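Local coordinates for DUF2442 domain-containing protein (Nitrosomonas europaea, PDB 2AUW), which is of unknown function but may bind DNA, at residues L11-A16 and R23-T28; R76-A81 and S91-G96; H100-S105 and L139-T144. All blocks are in the same frame, centred on the assembly; numbering follows the deposited sequence.

Contact 1: residues L11-A16 and R23-T28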
loop_
_atom_site.group_PDB
_atom_site.type_symbol
_atom_site.label_atom_id
_atom_site.label_comp_id
_atom_site.label_asym_id
_atom_site.label_seq_id
_atom_site.Cartn_x
_atom_site.Cartn_y
_atom_site.Cartn_z
ATOM N N LEU B 11 -10.860 1.240 15.633
ATOM C CA LEU B 11 -11.759 1.126 16.775
ATOM C C LEU B 11 -12.461 2.459 16.941
ATOM O O LEU B 11 -11.832 3.471 17.267
ATOM C CB LEU B 11 -10.977 0.787 18.056
ATOM C CG LEU B 11 -11.795 0.661 19.343
ATOM C CD1 LEU B 11 -12.876 -0.451 19.196
ATOM C CD2 LEU B 11 -10.931 0.448 20.571
ATOM N N THR B 12 -13.773 2.434 16.741
ATOM C CA THR B 12 -14.575 3.662 16.762
ATOM C C THR B 12 -15.476 3.823 17.978
ATOM O O THR B 12 -16.007 4.916 18.190
ATOM C CB THR B 12 -15.432 3.785 15.476
ATOM O OG1 THR B 12 -16.352 2.682 15.391
ATOM C CG2 THR B 12 -14.566 3.749 14.246
ATOM N N ALA B 13 -15.670 2.757 18.777
ATOM C CA ALA B 13 -16.392 2.856 20.043
ATOM C C ALA B 13 -16.100 1.614 20.868
ATOM O O ALA B 13 -16.008 0.511 20.315
ATOM C CB ALA B 13 -17.927 2.951 19.801
ATOM N N VAL B 14 -15.971 1.814 22.175
ATOM C CA VAL B 14 -15.924 0.680 23.145
ATOM C C VAL B 14 -16.865 0.955 24.332
ATOM O O VAL B 14 -16.919 2.069 24.860
ATOM C CB VAL B 14 -14.485 0.382 23.640
ATOM C CG1 VAL B 14 -13.894 1.570 24.380
ATOM C CG2 VAL B 14 -14.408 -0.905 24.555
ATOM N N GLU B 15 -17.589 -0.081 24.746
ATOM C CA GLU B 15 -18.580 0.029 25.814
ATOM C C GLU B 15 -18.456 -1.167 26.756
ATOM O O GLU B 15 -18.526 -2.307 26.299
ATOM C CB GLU B 15 -19.974 0.036 25.187
ATOM C CG GLU B 15 -21.122 -0.180 26.161
ATOM C CD GLU B 15 -22.482 -0.203 25.487
ATOM O OE1 GLU B 15 -23.478 0.082 26.184
ATOM O OE2 GLU B 15 -22.568 -0.521 24.280
ATOM N N ALA B 16 -18.301 -0.898 28.058
ATOM C CA ALA B 16 -18.274 -1.950 29.065
ATOM C C ALA B 16 -19.680 -2.490 29.237
ATOM O O ALA B 16 -20.622 -1.714 29.519
ATOM C CB ALA B 16 -17.769 -1.390 30.386
ATOM N N ARG B 23 -18.367 -4.255 24.312
ATOM C CA ARG B 23 -18.912 -4.167 22.972
ATOM C C ARG B 23 -18.020 -3.181 22.186
ATOM O O ARG B 23 -17.775 -2.065 22.645
ATOM C CB ARG B 23 -20.364 -3.670 22.984
ATOM C CG ARG B 23 -20.945 -3.569 21.580
ATOM C CD ARG B 23 -22.318 -2.908 21.569
ATOM N NE ARG B 23 -23.194 -3.516 22.559
ATOM C CZ ARG B 23 -23.811 -4.686 22.419
ATOM N NH1 ARG B 23 -23.669 -5.396 21.303
ATOM N NH2 ARG B 23 -24.588 -5.141 23.407
ATOM N N THR B 24 -17.531 -3.609 21.028
ATOM C CA THR B 24 -16.543 -2.808 20.269
ATOM C C THR B 24 -17.147 -2.509 18.911
ATOM O O THR B 24 -17.706 -3.394 18.292
ATOM C CB THR B 24 -15.187 -3.549 20.102
ATOM O OG1 THR B 24 -15.418 -4.850 19.529
ATOM C CG2 THR B 24 -14.506 -3.704 21.472
ATOM N N THR B 25 -17.030 -1.257 18.476
ATOM C CA THR B 25 -17.516 -0.845 17.149
ATOM C C THR B 25 -16.310 -0.396 16.318
ATOM O O THR B 25 -15.404 0.280 16.822
ATOM C CB THR B 25 -18.549 0.315 17.250
ATOM O OG1 THR B 25 -19.591 -0.056 18.176
ATOM C CG2 THR B 25 -19.155 0.594 15.885
ATOM N N TRP B 26 -16.335 -0.757 15.052
ATOM C CA TRP B 26 -15.189 -0.615 14.171
ATOM C C TRP B 26 -15.562 0.148 12.892
ATOM O O TRP B 26 -16.700 0.113 12.474
ATOM C CB TRP B 26 -14.618 -1.999 13.831
ATOM C CG TRP B 26 -14.312 -2.810 15.095
ATOM C CD1 TRP B 26 -15.200 -3.570 15.815
ATOM C CD2 TRP B 26 -13.056 -2.885 15.788
ATOM N NE1 TRP B 26 -14.572 -4.129 16.920
ATOM C CE2 TRP B 26 -13.257 -3.719 16.931
ATOM C CE3 TRP B 26 -11.777 -2.340 15.557
ATOM C CZ2 TRP B 26 -12.216 -4.031 17.831
ATOM C CZ3 TRP B 26 -10.728 -2.653 16.460
ATOM C CH2 TRP B 26 -10.966 -3.499 17.580
ATOM N N SER B 27 -14.565 0.791 12.277
ATOM C CA SER B 27 -14.707 1.443 10.965
ATOM C C SER B 27 -15.142 0.520 9.815
ATOM O O SER B 27 -15.462 1.013 8.706
ATOM C CB SER B 27 -13.379 2.103 10.596
ATOM O OG SER B 27 -12.437 1.090 10.277
ATOM N N THR B 28 -15.164 -0.794 10.053
ATOM C CA THR B 28 -15.660 -1.780 9.092
ATOM C C THR B 28 -17.183 -1.895 9.115
ATOM O O THR B 28 -17.761 -2.631 8.304
ATOM C CB THR B 28 -15.145 -3.183 9.429
ATOM O OG1 THR B 28 -15.493 -3.446 10.793
ATOM C CG2 THR B 28 -13.591 -3.284 9.252
HETATM O O HOH W 1 -17.632 2.869 12.896
HETATM O O HOH W 2 -19.136 -0.299 20.867
#
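A classic beta bulge sets Thr12 and Ala13 together opposite Thr25, where strand 11-16 runs antiparallel to strand 21-26. Both amides converge on one carbonyl from the same face of its plane: Thr12 N lies 2.7 Å from Thr25 O, and Ala13 N makes the longer bond to that oxygen, 3.2 Å. Thr25 N answers with a nearly straight bond of 2.7 Å to Ala13 O, and beyond it Glu15 and Arg23 exchange two backbone bonds as a regular hydrogen-bonded pair. The strands form the first hairpin of a three-stranded antiparallel sheet, with 11-16 at its margin within the chain and 31-35 on the far side of 21-26. On the face covered by helix 76-86, Leu11 has CG anti to the backbone N (chi1 179°), and its CD1 sits 3.8 Å from the centroid of the Trp26 six-membered ring in a CH-pi contact, only 8° off the ring normal. Leu11 CB meets the rim of the same indole at CZ3, 3.8 Å away. The indole is tied by NE1 to Thr24 OG1 (2.8 Å), a hydroxyl also bonded to Leu32 O. On the other face Glu15 and Arg23 lie side by side, with a loose salt bridge of 3.5 Å from OE2 to NE in one of two Glu15 conformers, a tentative pairing; the stronger partner of Arg23 is Glu33, salt-bridged to NH1.

Contact 2: residues R76-A81 and S91-G96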
loop_
_atom_site.group_PDB
_atom_site.type_symbol
_atom_site.label_atom_id
_atom_site.label_comp_id
_atom_site.label_asym_id
_atom_site.label_seq_id
_atom_site.Cartn_x
_atom_site.Cartn_y
_atom_site.Cartn_z
ATOM N N ARG B 76 -5.747 -2.345 20.010
ATOM C CA ARG B 76 -7.031 -2.571 19.310
ATOM C C ARG B 76 -6.957 -3.804 18.402
ATOM O O ARG B 76 -7.924 -4.547 18.295
ATOM C CB ARG B 76 -7.509 -1.322 18.532
ATOM C CG ARG B 76 -6.653 -0.976 17.341
ATOM C CD ARG B 76 -7.210 0.239 16.667
ATOM N NE ARG B 76 -7.022 0.260 15.210
ATOM C CZ ARG B 76 -5.886 0.595 14.591
ATOM N NH1 ARG B 76 -5.828 0.602 13.254
ATOM N NH2 ARG B 76 -4.803 0.900 15.301
ATOM N N ASP B 77 -5.783 -4.069 17.825
ATOM C CA ASP B 77 -5.634 -5.195 16.911
ATOM C C ASP B 77 -5.804 -6.529 17.648
ATOM O O ASP B 77 -6.428 -7.459 17.115
ATOM C CB ASP B 77 -4.311 -5.128 16.116
ATOM C CG ASP B 77 -3.058 -5.044 17.017
ATOM O OD1 ASP B 77 -3.084 -4.356 18.056
ATOM O OD2 ASP B 77 -2.053 -5.705 16.687
ATOM N N ASN B 78 -5.202 -6.645 18.835
ATOM C CA ASN B 78 -5.387 -7.862 19.649
ATOM C C ASN B 78 -6.847 -8.007 20.061
ATOM O O ASN B 78 -7.403 -9.086 20.000
ATOM C CB ASN B 78 -4.494 -7.826 20.898
ATOM C CG ASN B 78 -3.046 -7.539 20.554
ATOM O OD1 ASN B 78 -2.472 -8.153 19.662
ATOM N ND2 ASN B 78 -2.479 -6.548 21.213
ATOM N N VAL B 79 -7.471 -6.908 20.488
ATOM C CA VAL B 79 -8.895 -6.989 20.908
ATOM C C VAL B 79 -9.780 -7.470 19.771
ATOM O O VAL B 79 -10.629 -8.338 19.951
ATOM C CB VAL B 79 -9.430 -5.667 21.492
ATOM C CG1 VAL B 79 -10.950 -5.805 21.725
ATOM C CG2 VAL B 79 -8.711 -5.366 22.819
ATOM N N TYR B 80 -9.540 -6.922 18.570
ATOM C CA TYR B 80 -10.258 -7.388 17.377
ATOM C C TYR B 80 -10.081 -8.907 17.152
ATOM O O TYR B 80 -11.065 -9.654 16.968
ATOM C CB TYR B 80 -9.782 -6.556 16.170
ATOM C CG TYR B 80 -10.586 -6.726 14.932
ATOM C CD1 TYR B 80 -11.728 -5.924 14.697
ATOM C CD2 TYR B 80 -10.212 -7.647 13.967
ATOM C CE1 TYR B 80 -12.466 -6.058 13.535
ATOM C CE2 TYR B 80 -10.962 -7.805 12.803
ATOM C CZ TYR B 80 -12.086 -7.000 12.602
ATOM O OH TYR B 80 -12.778 -7.171 11.433
ATOM N N ALA B 81 -8.823 -9.365 17.166
ATOM C CA ALA B 81 -8.515 -10.803 17.034
ATOM C C ALA B 81 -9.255 -11.674 18.064
ATOM O O ALA B 81 -9.803 -12.736 17.703
ATOM C CB ALA B 81 -7.018 -11.039 17.147
ATOM N N SER B 91 -8.951 -15.425 13.067
ATOM C CA SER B 91 -8.450 -14.063 13.171
ATOM C C SER B 91 -7.275 -13.834 12.236
ATOM O O SER B 91 -6.585 -14.779 11.813
ATOM C CB SER B 91 -8.015 -13.709 14.617
ATOM O OG SER B 91 -6.952 -14.605 14.971
ATOM N N HIS B 92 -7.028 -12.557 11.947
ATOM C CA HIS B 92 -5.808 -12.156 11.242
ATOM C C HIS B 92 -4.514 -12.535 11.999
ATOM O O HIS B 92 -3.477 -12.741 11.367
ATOM C CB HIS B 92 -5.832 -10.638 10.976
ATOM C CG HIS B 92 -5.574 -9.815 12.193
ATOM N ND1 HIS B 92 -6.529 -9.598 13.159
ATOM C CD2 HIS B 92 -4.463 -9.150 12.601
ATOM C CE1 HIS B 92 -6.017 -8.845 14.117
ATOM N NE2 HIS B 92 -4.762 -8.561 13.802
ATOM N N GLU B 93 -4.582 -12.606 13.331
ATOM C CA GLU B 93 -3.436 -13.063 14.154
ATOM C C GLU B 93 -3.129 -14.535 13.982
ATOM O O GLU B 93 -1.970 -14.902 13.866
ATOM C CB GLU B 93 -3.635 -12.731 15.634
ATOM C CG GLU B 93 -3.579 -11.248 15.901
ATOM C CD GLU B 93 -3.595 -10.894 17.378
ATOM O OE1 GLU B 93 -3.733 -11.775 18.236
ATOM O OE2 GLU B 93 -3.477 -9.711 17.675
HETATM N N MSE B 94 -4.154 -15.376 13.925
HETATM C CA MSE B 94 -3.960 -16.802 13.632
HETATM C C MSE B 94 -3.265 -16.966 12.279
HETATM O O MSE B 94 -2.318 -17.753 12.126
HETATM C CB MSE B 94 -5.318 -17.535 13.653
HETATM C CG MSE B 94 -5.844 -17.789 15.060
HETATM SE SE MSE B 94 -7.701 -18.307 15.027
HETATM C CE MSE B 94 -7.543 -20.009 14.073
ATOM N N PHE B 95 -3.709 -16.176 11.306
ATOM C CA PHE B 95 -3.161 -16.190 9.955
ATOM C C PHE B 95 -1.719 -15.661 9.937
ATOM O O PHE B 95 -0.825 -16.278 9.328
ATOM C CB PHE B 95 -4.057 -15.354 9.019
ATOM C CG PHE B 95 -3.670 -15.438 7.560
ATOM C CD1 PHE B 95 -4.045 -16.552 6.790
ATOM C CD2 PHE B 95 -2.936 -14.413 6.955
ATOM C CE1 PHE B 95 -3.703 -16.669 5.432
ATOM C CE2 PHE B 95 -2.577 -14.501 5.584
ATOM C CZ PHE B 95 -2.975 -15.640 4.819
ATOM N N GLY B 96 -1.495 -14.528 10.587
ATOM C CA GLY B 96 -0.138 -13.965 10.728
ATOM C C GLY B 96 0.828 -14.886 11.473
ATOM O O GLY B 96 1.997 -15.009 11.083
HETATM O O HOH W 3 -2.678 -7.934 15.757
#
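Residues 76-81 of helix 76-86 and 92-96 at the start of helix 92-101 run at 101° to each other, the axes of these short pieces 10.1 Å apart at their closest, and the backbones come nearest where Ala81 CA and Ser91 CA are 5.1 Å apart. Ser91 is the N-cap of the second helix: its OG accepts from Met94 N at 3.1 Å and is also hydrogen-bonded to Glu85 of helix 76-86. The methyl of Ala81 fits among Ser91, His92 and Glu93, touching Glu93 CD at 3.4 Å. His92 has CG between the backbone N and the carbonyl carbon (chi1 74°), and its ring turns CE1 edge-on to Asp77 O, 3.3 Å away, while Glu93 CG lies over one face. Glu93, extended beyond CG, crosses the side chain of Asn78 at about a right angle. A water gathers the polar ends, donating to Asp77 OD2 and to Glu93 OE2 (2.7 Å) and lying 2.9 Å from His92 NE2. An alanine in place of Glu93 would probably leave this water without one of its acceptors and open a gap beside the Ala81 methyl and the His92 face. With two carboxylates near one imidazole, Asp77 OD2 and Glu93 OE2 being 4.4 Å apart, the shared water, which donates to both, probably eases the repulsion, and the negative surroundings may favour a protonated His92.

Contact 3: residues H100-S105 and L139-T144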
loop_
_atom_site.group_PDB
_atom_site.type_symbol
_atom_site.label_atom_id
_atom_site.label_comp_id
_atom_site.label_asym_id
_atom_site.label_seq_id
_atom_site.Cartn_x
_atom_site.Cartn_y
_atom_site.Cartn_z
ATOM N N HIS B 100 4.296 -16.377 10.129
ATOM C CA HIS B 100 5.491 -16.209 10.942
ATOM C C HIS B 100 6.190 -17.540 11.250
ATOM O O HIS B 100 7.389 -17.705 10.960
ATOM C CB HIS B 100 5.213 -15.416 12.224
ATOM C CG HIS B 100 6.472 -14.964 12.905
ATOM N ND1 HIS B 100 6.996 -15.610 14.006
ATOM C CD2 HIS B 100 7.348 -13.977 12.597
ATOM C CE1 HIS B 100 8.126 -15.019 14.366
ATOM N NE2 HIS B 100 8.366 -14.032 13.522
ATOM N N ARG B 101 5.451 -18.496 11.793
ATOM C CA ARG B 101 6.054 -19.754 12.221
ATOM C C ARG B 101 6.537 -20.580 11.028
ATOM O O ARG B 101 7.332 -21.521 11.192
ATOM C CB ARG B 101 5.095 -20.562 13.085
ATOM C CG ARG B 101 3.829 -21.046 12.372
ATOM C CD ARG B 101 2.928 -21.747 13.367
ATOM N NE ARG B 101 1.774 -22.372 12.733
ATOM C CZ ARG B 101 0.515 -22.075 13.014
ATOM N NH1 ARG B 101 -0.459 -22.699 12.383
ATOM N NH2 ARG B 101 0.237 -21.172 13.933
ATOM N N ASN B 102 6.057 -20.243 9.832
ATOM C CA ASN B 102 6.550 -20.899 8.629
ATOM C C ASN B 102 7.482 -20.061 7.794
ATOM O O ASN B 102 7.815 -20.441 6.673
ATOM C CB ASN B 102 5.397 -21.445 7.791
ATOM C CG ASN B 102 4.695 -22.556 8.485
ATOM O OD1 ASN B 102 5.247 -23.636 8.643
ATOM N ND2 ASN B 102 3.489 -22.297 8.946
ATOM N N ASN B 103 7.917 -18.929 8.350
ATOM C CA ASN B 103 8.786 -17.956 7.673
ATOM C C ASN B 103 8.344 -17.518 6.276
ATOM O O ASN B 103 9.168 -17.315 5.367
ATOM C CB ASN B 103 10.245 -18.443 7.656
ATOM C CG ASN B 103 11.039 -17.872 8.782
ATOM O OD1 ASN B 103 11.293 -18.539 9.781
ATOM N ND2 ASN B 103 11.411 -16.611 8.649
ATOM N N LEU B 104 7.035 -17.364 6.120
ATOM C CA LEU B 104 6.429 -17.035 4.831
ATOM C C LEU B 104 6.355 -15.535 4.620
ATOM O O LEU B 104 6.133 -14.795 5.570
ATOM C CB LEU B 104 5.007 -17.623 4.745
ATOM C CG LEU B 104 4.852 -19.141 4.890
ATOM C CD1 LEU B 104 3.428 -19.564 4.591
ATOM C CD2 LEU B 104 5.796 -19.884 3.992
ATOM N N SER B 105 6.554 -15.099 3.374
ATOM C CA SER B 105 6.283 -13.734 2.930
ATOM C C SER B 105 4.937 -13.704 2.187
ATOM O O SER B 105 4.317 -14.757 2.004
ATOM C CB SER B 105 7.370 -13.282 1.942
ATOM O OG SER B 105 7.308 -14.023 0.730
ATOM N N LEU B 139 -3.599 -24.929 7.439
ATOM C CA LEU B 139 -3.298 -26.110 8.244
ATOM C C LEU B 139 -2.926 -27.328 7.383
ATOM O O LEU B 139 -2.019 -28.081 7.727
ATOM C CB LEU B 139 -4.454 -26.436 9.212
ATOM C CG LEU B 139 -4.742 -25.377 10.283
ATOM C CD1 LEU B 139 -5.924 -25.777 11.165
ATOM C CD2 LEU B 139 -3.509 -25.083 11.115
ATOM N N GLY B 140 -3.594 -27.498 6.249
ATOM C CA GLY B 140 -3.266 -28.570 5.317
ATOM C C GLY B 140 -1.897 -28.411 4.696
ATOM O O GLY B 140 -1.156 -29.390 4.552
ATOM N N TRP B 141 -1.558 -27.177 4.322
ATOM C CA TRP B 141 -0.232 -26.904 3.798
ATOM C C TRP B 141 0.826 -27.215 4.862
ATOM O O TRP B 141 1.859 -27.815 4.567
ATOM C CB TRP B 141 -0.114 -25.462 3.326
ATOM C CG TRP B 141 1.253 -25.135 2.785
ATOM C CD1 TRP B 141 1.688 -25.272 1.495
ATOM C CD2 TRP B 141 2.354 -24.600 3.531
ATOM N NE1 TRP B 141 3.012 -24.880 1.397
ATOM C CE2 TRP B 141 3.439 -24.451 2.630
ATOM C CE3 TRP B 141 2.533 -24.245 4.884
ATOM C CZ2 TRP B 141 4.690 -23.938 3.031
ATOM C CZ3 TRP B 141 3.777 -23.744 5.286
ATOM C CH2 TRP B 141 4.845 -23.598 4.350
ATOM N N GLU B 142 0.566 -26.813 6.099
ATOM C CA GLU B 142 1.489 -27.114 7.211
ATOM C C GLU B 142 1.685 -28.602 7.449
ATOM O O GLU B 142 2.768 -29.030 7.850
ATOM C CB GLU B 142 0.998 -26.477 8.505
ATOM C CG GLU B 142 1.547 -25.119 8.748
ATOM C CD GLU B 142 1.386 -24.692 10.186
ATOM O OE1 GLU B 142 0.326 -24.965 10.781
ATOM O OE2 GLU B 142 2.317 -24.056 10.708
ATOM N N ALA B 143 0.638 -29.384 7.207
ATOM C CA ALA B 143 0.654 -30.826 7.443
ATOM C C ALA B 143 1.408 -31.605 6.377
ATOM O O ALA B 143 1.839 -32.725 6.615
ATOM C CB ALA B 143 -0.757 -31.354 7.541
ATOM N N THR B 144 1.550 -31.011 5.198
ATOM C CA THR B 144 2.130 -31.695 4.043
ATOM C C THR B 144 3.433 -31.008 3.637
ATOM O O THR B 144 4.336 -31.659 3.122
ATOM C CB THR B 144 1.177 -31.642 2.841
ATOM O OG1 THR B 144 0.789 -30.279 2.622
ATOM C CG2 THR B 144 -0.068 -32.484 3.108
#
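Asn102 sets its amide against the edge of the Trp141 ring, CG lying 3.5 Å from CZ3, with the amide and ring planes 89° apart and the two side chains sliding past each other in opposite directions. Leu104 meets the same indole tip to tip, CD2 at 3.9 Å from CH2, and Ala112 of helix 106-113 also touches Trp141. The polar half of the contact centres on Glu142. Arg101 grips its carboxylate side-on with two nitrogens: NE bonds to OE2 at 2.7 Å on the syn side, and NH1 to OE1 at 2.9 Å from above the carboxylate plane, both nearly straight. Arg101 CG stands between the backbone N and the carbonyl carbon (chi1 65°), and from there to NE the chain is extended; the guanidinium and carboxylate planes stay 34° apart. Asn102 ND2 adds a third bond, 2.8 Å to Glu142 OE2, from the same face of the carboxylate as Arg101 NE. ND2 is also hydrogen-bonded to Trp98 O, and so links the helix end to the carboxylate. Helix 92-101 finishes here in a Schellman motif with Asn103, at positive phi, as its C-prime residue. The segments join the first and last helices of a four-helix carboxyl-terminal part, whose helices 106-113 and 117-124 are consistent with a helix-turn-helix. Arg101 would probably offset the charge of Glu142, while the three donors together are likely to fix the rotation of its carboxylate, holding helix 132-144 to the turn by charge as well as by the indole packing.

How the contacts relate
The three contacts follow one another along the chain and span the elongated molecule. Contact 1 and contact 2, with centres 15 Å apart, meet directly: Trp26 of the hairpin packs its CH2 3.3 Å from Arg76 O, and its CD2 3.5 Å from Tyr80 CD1 in an edge-to-face ring pair. Contact 2, its centre about 1 Å from the centre of the chain, is thus the joint between the sheet and the helical part. Helix 92-101 carries it onward to contact 3, whose centre is 18 Å away. Contacts 1 and 3 lie on opposite sides of the chain's centre, nearest atoms about 21 Å apart. A formic acid, probably from crystallisation, sits about 4 Å from the Glu93 side chain.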